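PDB 4OXI: enterobactin synthetase component F-related protein from Vibrio cholerae serotype O1, which probably activates glycine with ATP as glycyl-adenylate, as an adenylation domain of a lipopolysaccharide-modification pathway related to nonribosomal peptide synthetases. Local coordinates for residues A[115-120]-A[234-239]; A[393-398]-A[403-408]. One frame throughout, in Å; residues are numbered along the deposited sequence.

Contact 1: A[115-120]-A[234-239]; sequences WASYLG and VSYSNL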
loop_
_atom_site.group_PDB
_atom_site.type_symbol
_atom_site.label_atom_id
_atom_site.label_comp_id
_atom_site.label_asym_id
_atom_site.label_seq_id
_atom_site.Cartn_x
_atom_site.Cartn_y
_atom_site.Cartn_z
ATOM N N TRP A 115 6.734 -3.535 -13.551
ATOM C CA TRP A 115 7.847 -4.424 -13.873
ATOM C C TRP A 115 8.933 -3.650 -14.622
ATOM O O TRP A 115 10.114 -3.835 -14.370
ATOM C CB TRP A 115 7.391 -5.538 -14.799
ATOM C CG TRP A 115 6.716 -6.670 -14.173
ATOM C CD1 TRP A 115 5.805 -6.638 -13.159
ATOM C CD2 TRP A 115 6.859 -8.046 -14.548
ATOM N NE1 TRP A 115 5.374 -7.923 -12.871
ATOM C CE2 TRP A 115 6.008 -8.801 -13.713
ATOM C CE3 TRP A 115 7.622 -8.711 -15.512
ATOM C CZ2 TRP A 115 5.901 -10.190 -13.813
ATOM C CZ3 TRP A 115 7.531 -10.101 -15.597
ATOM C CH2 TRP A 115 6.672 -10.821 -14.757
ATOM N N ALA A 116 8.519 -2.805 -15.560
ATOM C CA ALA A 116 9.459 -2.024 -16.358
ATOM C C ALA A 116 10.270 -1.120 -15.456
ATOM O O ALA A 116 11.473 -0.956 -15.637
ATOM C CB ALA A 116 8.704 -1.172 -17.404
ATOM N N SER A 117 9.601 -0.506 -14.487
ATOM C CA SER A 117 10.300 0.400 -13.591
ATOM C C SER A 117 11.268 -0.363 -12.703
ATOM O O SER A 117 12.411 0.073 -12.491
ATOM C CB SER A 117 9.312 1.190 -12.733
ATOM O OG SER A 117 10.025 1.854 -11.704
ATOM N N TYR A 118 10.823 -1.501 -12.178
ATOM C CA TYR A 118 11.703 -2.307 -11.339
ATOM C C TYR A 118 12.925 -2.816 -12.127
ATOM O O TYR A 118 14.065 -2.669 -11.686
ATOM C CB TYR A 118 10.968 -3.498 -10.683
ATOM C CG TYR A 118 11.960 -4.339 -9.919
ATOM C CD1 TYR A 118 12.373 -3.958 -8.652
ATOM C CD2 TYR A 118 12.541 -5.468 -10.490
ATOM C CE1 TYR A 118 13.315 -4.686 -7.952
ATOM C CE2 TYR A 118 13.492 -6.209 -9.797
ATOM C CZ TYR A 118 13.879 -5.806 -8.533
ATOM O OH TYR A 118 14.815 -6.524 -7.826
ATOM N N LEU A 119 12.676 -3.430 -13.281
ATOM C CA LEU A 119 13.743 -4.023 -14.080
ATOM C C LEU A 119 14.753 -2.971 -14.529
ATOM O O LEU A 119 15.949 -3.254 -14.628
ATOM C CB LEU A 119 13.152 -4.745 -15.287
ATOM C CG LEU A 119 12.385 -6.024 -14.943
ATOM C CD1 LEU A 119 11.732 -6.616 -16.179
ATOM C CD2 LEU A 119 13.307 -7.055 -14.311
ATOM N N GLY A 120 14.268 -1.752 -14.770
ATOM C CA GLY A 120 15.108 -0.667 -15.241
ATOM C C GLY A 120 15.704 0.246 -14.173
ATOM O O GLY A 120 16.332 1.254 -14.504
ATOM N N VAL A 234 10.384 4.945 -1.093
ATOM C CA VAL A 234 10.932 3.684 -0.630
ATOM C C VAL A 234 12.057 3.254 -1.577
ATOM O O VAL A 234 11.868 3.194 -2.795
ATOM C CB VAL A 234 9.828 2.605 -0.596
ATOM C CG1 VAL A 234 10.412 1.226 -0.284
ATOM C CG2 VAL A 234 8.756 2.977 0.420
ATOM N N SER A 235 13.232 2.972 -1.027
ATOM C CA SER A 235 14.409 2.691 -1.863
ATOM C C SER A 235 14.420 1.252 -2.329
ATOM O O SER A 235 13.669 0.424 -1.820
ATOM C CB SER A 235 15.686 2.922 -1.066
ATOM O OG SER A 235 15.785 1.919 -0.078
ATOM N N TYR A 236 15.281 0.941 -3.294
ATOM C CA TYR A 236 15.462 -0.455 -3.683
ATOM C C TYR A 236 15.935 -1.314 -2.520
ATOM O O TYR A 236 15.449 -2.435 -2.353
ATOM C CB TYR A 236 16.377 -0.593 -4.912
ATOM C CG TYR A 236 15.631 -0.292 -6.192
ATOM C CD1 TYR A 236 14.925 -1.290 -6.854
ATOM C CD2 TYR A 236 15.596 0.996 -6.714
ATOM C CE1 TYR A 236 14.226 -1.028 -8.018
ATOM C CE2 TYR A 236 14.901 1.275 -7.877
ATOM C CZ TYR A 236 14.215 0.249 -8.524
ATOM O OH TYR A 236 13.512 0.509 -9.681
ATOM N N SER A 237 16.854 -0.809 -1.698
ATOM C CA SER A 237 17.316 -1.642 -0.576
ATOM C C SER A 237 16.218 -1.833 0.478
ATOM O O SER A 237 16.115 -2.912 1.048
ATOM C CB SER A 237 18.615 -1.129 0.058
ATOM O OG SER A 237 18.435 0.156 0.614
ATOM N N ASN A 238 15.391 -0.813 0.720
ATOM C CA ASN A 238 14.203 -1.005 1.566
ATOM C C ASN A 238 13.365 -2.167 1.044
ATOM O O ASN A 238 13.023 -3.097 1.781
ATOM C CB ASN A 238 13.288 0.224 1.555
ATOM C CG ASN A 238 13.901 1.445 2.196
ATOM O OD1 ASN A 238 13.718 2.560 1.700
ATOM N ND2 ASN A 238 14.620 1.257 3.298
ATOM N N LEU A 239 13.031 -2.102 -0.243
ATOM C CA LEU A 239 12.131 -3.082 -0.854
ATOM C C LEU A 239 12.750 -4.469 -0.908
ATOM O O LEU A 239 12.057 -5.478 -0.701
ATOM C CB LEU A 239 11.761 -2.635 -2.276
ATOM C CG LEU A 239 11.069 -3.642 -3.200
ATOM C CD1 LEU A 239 9.749 -4.111 -2.592
ATOM C CD2 LEU A 239 10.843 -3.036 -4.594
#
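Tyr118, near the C-terminal end of helix 108-119, meets Tyr236, the first residue of helix 236-249, in the interior of the AMP-binding domain of this adenylating enzyme. The contact is small, 152 Å² summed over both sides, and all its touching residues are buried.

The apolar part is a pair of tyrosine rings. Their centroids lie 5.8 Å apart and the planes are inclined at 47°, an oblique meeting that fits neither a stack nor an edge-to-face pair. Tyr118 CD1 comes in at the edge of the Tyr236 ring, in its plane, 3.5 Å from Tyr236 CE1. With Tyr236 CG anti to its own carbonyl carbon (chi1 -79°), the ring extends across to helix 108-119. Leu239, one turn further on, adds a looser touch, its CD2 4.4 Å from Tyr118 CD1. Arg53 makes a cation-pi contact with Tyr118.

The polar part lies at the hydroxyls. Tyr236 OH stands 3.0 Å from Ser117 O, and it is hydrogen-bonded to Met122 O, which ties the start of helix 236-249 to the chain just after helix 108-119. Tyr118 OH, at the far end of its ring, is hydrogen-bonded to His240 NE2, so each phenol is held at its hydroxyl as well as by the contact between the two rings.

Helix 236-249 starts at a capping box, directly after strand 230-235. Ser235 is the N-cap residue. The two bonds are reciprocal and nearly straight. Asn238 N gives its hydrogen to Ser235 OG at 2.9 Å. In return, Ser235 N reaches Asn238 OD1 at 2.8 Å, tilted 23° from the carbonyl plane.

Contact 2: A[393-398]-A[403-408]; sequences CLAIIN and LMRFES
A short antiparallel beta hairpin, strands 394-397 and 403-405, makes this contact within a six-stranded antiparallel sheet; the strand directions differ by 150°. Ile396 and Met404 are its hydrogen-bonded pair: Ile396 N donates to Met404 O at 2.9 Å and Met404 N to Ile396 O at 3.0 Å. The second bond is more bent, 139° at the hydrogen. A further bond, from Phe406 N to Leu394 O at 3.0 Å, continues the pairing past the strand end, with the donor above the carbonyl plane.

Side chains divide between two faces. Ala395, Ile397, Leu403 and Arg405 share one, where Leu403 CD2 packs on Ala395 CB at 4.0 Å; Trp447 also touches Ala395 and Arg405 there. Ile396 and Met404 point to the other. Beside the strand end, Leu394 CB and Phe406 CB meet at 3.8 Å. Phe406 CG, anti to the backbone N (chi1 170°), carries the ring away from strand 394-397 while CB stays against Leu394, and Lys456 engages that ring in a cation-pi contact.

Water closes the hairpin's open end. One molecule links Cys393 N to Glu407 OE2, an oxygen also bonded to Glu392 N. A second, lying in the plane of the Arg405 guanidinium at its edge, accepts from Arg405 NE at 2.9 Å and donates to both Leu394 O and Glu407 OE1, each at 2.7 Å.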
loop_
_atom_site.group_PDB
_atom_site.type_symbol
_atom_site.label_atom_id
_atom_site.label_comp_id
_atom_site.label_asym_id
_atom_site.label_seq_id
_atom_site.Cartn_x
_atom_site.Cartn_y
_atom_site.Cartn_z
ATOM N N CYS A 393 15.572 -4.397 15.435
ATOM C CA CYS A 393 14.771 -3.443 14.662
ATOM C C CYS A 393 13.717 -2.695 15.464
ATOM O O CYS A 393 13.204 -1.669 15.010
ATOM C CB CYS A 393 14.063 -4.157 13.500
ATOM S SG CYS A 393 15.175 -4.495 12.145
ATOM N N LEU A 394 13.360 -3.222 16.629
ATOM C CA LEU A 394 12.232 -2.687 17.369
ATOM C C LEU A 394 12.668 -2.158 18.727
ATOM O O LEU A 394 13.531 -2.742 19.383
ATOM C CB LEU A 394 11.187 -3.773 17.584
ATOM C CG LEU A 394 10.615 -4.459 16.345
ATOM C CD1 LEU A 394 9.550 -5.445 16.759
ATOM C CD2 LEU A 394 10.030 -3.432 15.396
ATOM N N ALA A 395 12.062 -1.050 19.141
ATOM C CA ALA A 395 12.172 -0.586 20.513
ATOM C C ALA A 395 10.831 -0.033 20.966
ATOM O O ALA A 395 9.967 0.287 20.138
ATOM C CB ALA A 395 13.264 0.460 20.653
ATOM N N ILE A 396 10.658 0.064 22.279
ATOM C CA ILE A 396 9.430 0.564 22.876
ATOM C C ILE A 396 9.815 1.706 23.801
ATOM O O ILE A 396 10.763 1.588 24.568
ATOM C CB ILE A 396 8.743 -0.531 23.688
ATOM C CG1 ILE A 396 8.414 -1.728 22.796
ATOM C CG2 ILE A 396 7.481 -0.011 24.359
ATOM C CD1 ILE A 396 7.867 -2.926 23.565
ATOM N N ILE A 397 9.116 2.828 23.710
ATOM C CA ILE A 397 9.380 3.931 24.627
ATOM C C ILE A 397 8.154 4.156 25.500
ATOM O O ILE A 397 7.049 4.346 24.987
ATOM C CB ILE A 397 9.827 5.208 23.885
ATOM C CG1 ILE A 397 9.996 6.368 24.856
ATOM C CG2 ILE A 397 8.843 5.600 22.800
ATOM C CD1 ILE A 397 10.490 7.633 24.175
ATOM N N ASN A 398 8.330 4.067 26.820
ATOM C CA ASN A 398 7.188 4.191 27.731
ATOM C C ASN A 398 6.857 5.631 28.081
ATOM O O ASN A 398 7.524 6.556 27.619
ATOM C CB ASN A 398 7.359 3.345 29.006
ATOM C CG ASN A 398 8.502 3.826 29.900
ATOM O OD1 ASN A 398 9.101 4.880 29.671
ATOM N ND2 ASN A 398 8.805 3.043 30.932
ATOM N N LEU A 403 13.645 4.641 26.470
ATOM C CA LEU A 403 13.765 3.836 25.265
ATOM C C LEU A 403 14.323 2.467 25.629
ATOM O O LEU A 403 15.330 2.364 26.321
ATOM C CB LEU A 403 14.671 4.517 24.240
ATOM C CG LEU A 403 14.706 3.923 22.825
ATOM C CD1 LEU A 403 14.978 4.997 21.797
ATOM C CD2 LEU A 403 15.750 2.827 22.689
ATOM N N MET A 404 13.673 1.418 25.142
ATOM C CA MET A 404 14.047 0.056 25.485
ATOM C C MET A 404 14.056 -0.833 24.229
ATOM O O MET A 404 13.018 -0.990 23.570
ATOM C CB MET A 404 13.042 -0.482 26.504
ATOM C CG MET A 404 13.273 -1.921 26.888
ATOM S SD MET A 404 14.415 -2.077 28.272
ATOM C CE MET A 404 13.382 -1.487 29.603
ATOM N N ARG A 405 15.215 -1.390 23.877
ATOM C CA ARG A 405 15.290 -2.322 22.747
ATOM C C ARG A 405 14.372 -3.511 23.045
ATOM O O ARG A 405 14.201 -3.893 24.203
ATOM C CB ARG A 405 16.728 -2.817 22.516
ATOM C CG ARG A 405 17.782 -1.722 22.328
ATOM C CD ARG A 405 17.487 -0.892 21.091
ATOM N NE ARG A 405 17.752 -1.657 19.878
ATOM C CZ ARG A 405 18.846 -1.511 19.137
ATOM N NH1 ARG A 405 19.768 -0.610 19.477
ATOM N NH2 ARG A 405 19.013 -2.257 18.052
ATOM N N PHE A 406 13.772 -4.084 22.006
ATOM C CA PHE A 406 12.788 -5.150 22.175
ATOM C C PHE A 406 13.368 -6.385 22.875
ATOM O O PHE A 406 12.693 -7.030 23.684
ATOM C CB PHE A 406 12.205 -5.533 20.811
ATOM C CG PHE A 406 11.364 -6.777 20.835
ATOM C CD1 PHE A 406 10.028 -6.711 21.180
ATOM C CD2 PHE A 406 11.909 -8.009 20.513
ATOM C CE1 PHE A 406 9.241 -7.852 21.204
ATOM C CE2 PHE A 406 11.129 -9.160 20.539
ATOM C CZ PHE A 406 9.794 -9.077 20.883
ATOM N N GLU A 407 14.618 -6.705 22.550
ATOM C CA GLU A 407 15.321 -7.865 23.100
ATOM C C GLU A 407 15.598 -7.729 24.600
ATOM O O GLU A 407 15.828 -8.729 25.276
ATOM C CB GLU A 407 16.653 -8.057 22.373
ATOM C CG GLU A 407 16.544 -8.330 20.863
ATOM C CD GLU A 407 16.141 -7.102 20.013
ATOM O OE1 GLU A 407 16.168 -5.945 20.512
ATOM O OE2 GLU A 407 15.785 -7.310 18.828
ATOM N N SER A 408 15.593 -6.494 25.104
ATOM C CA SER A 408 15.859 -6.207 26.515
ATOM C C SER A 408 14.583 -5.937 27.315
ATOM O O SER A 408 14.597 -5.943 28.542
ATOM C CB SER A 408 16.774 -4.987 26.654
ATOM O OG SER A 408 18.018 -5.195 26.021
HETATM O O HOH W 1 13.834 -6.443 17.256
HETATM O O HOH W 2 15.973 -3.738 19.028
#

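In the fold
Both contacts belong to the AMP-binding part of the chain, yet their centres are 30 Å apart, they do not touch, and they share no helix or strand. The centre of contact 1 lies about 15 Å from that of the chain, that of contact 2 about 26 Å; the first is core, the second partly buried. Distance along the chain differs too: 113 residues separate the segments of contact 1, four those of contact 2. The former joins two helices through side chains, chiefly aromatic, whereas the latter pairs neighbouring strands by main-chain bonds and buries 412 Å². Ordered water bridges segments 393-398 and 403-408, in keeping with their more peripheral place.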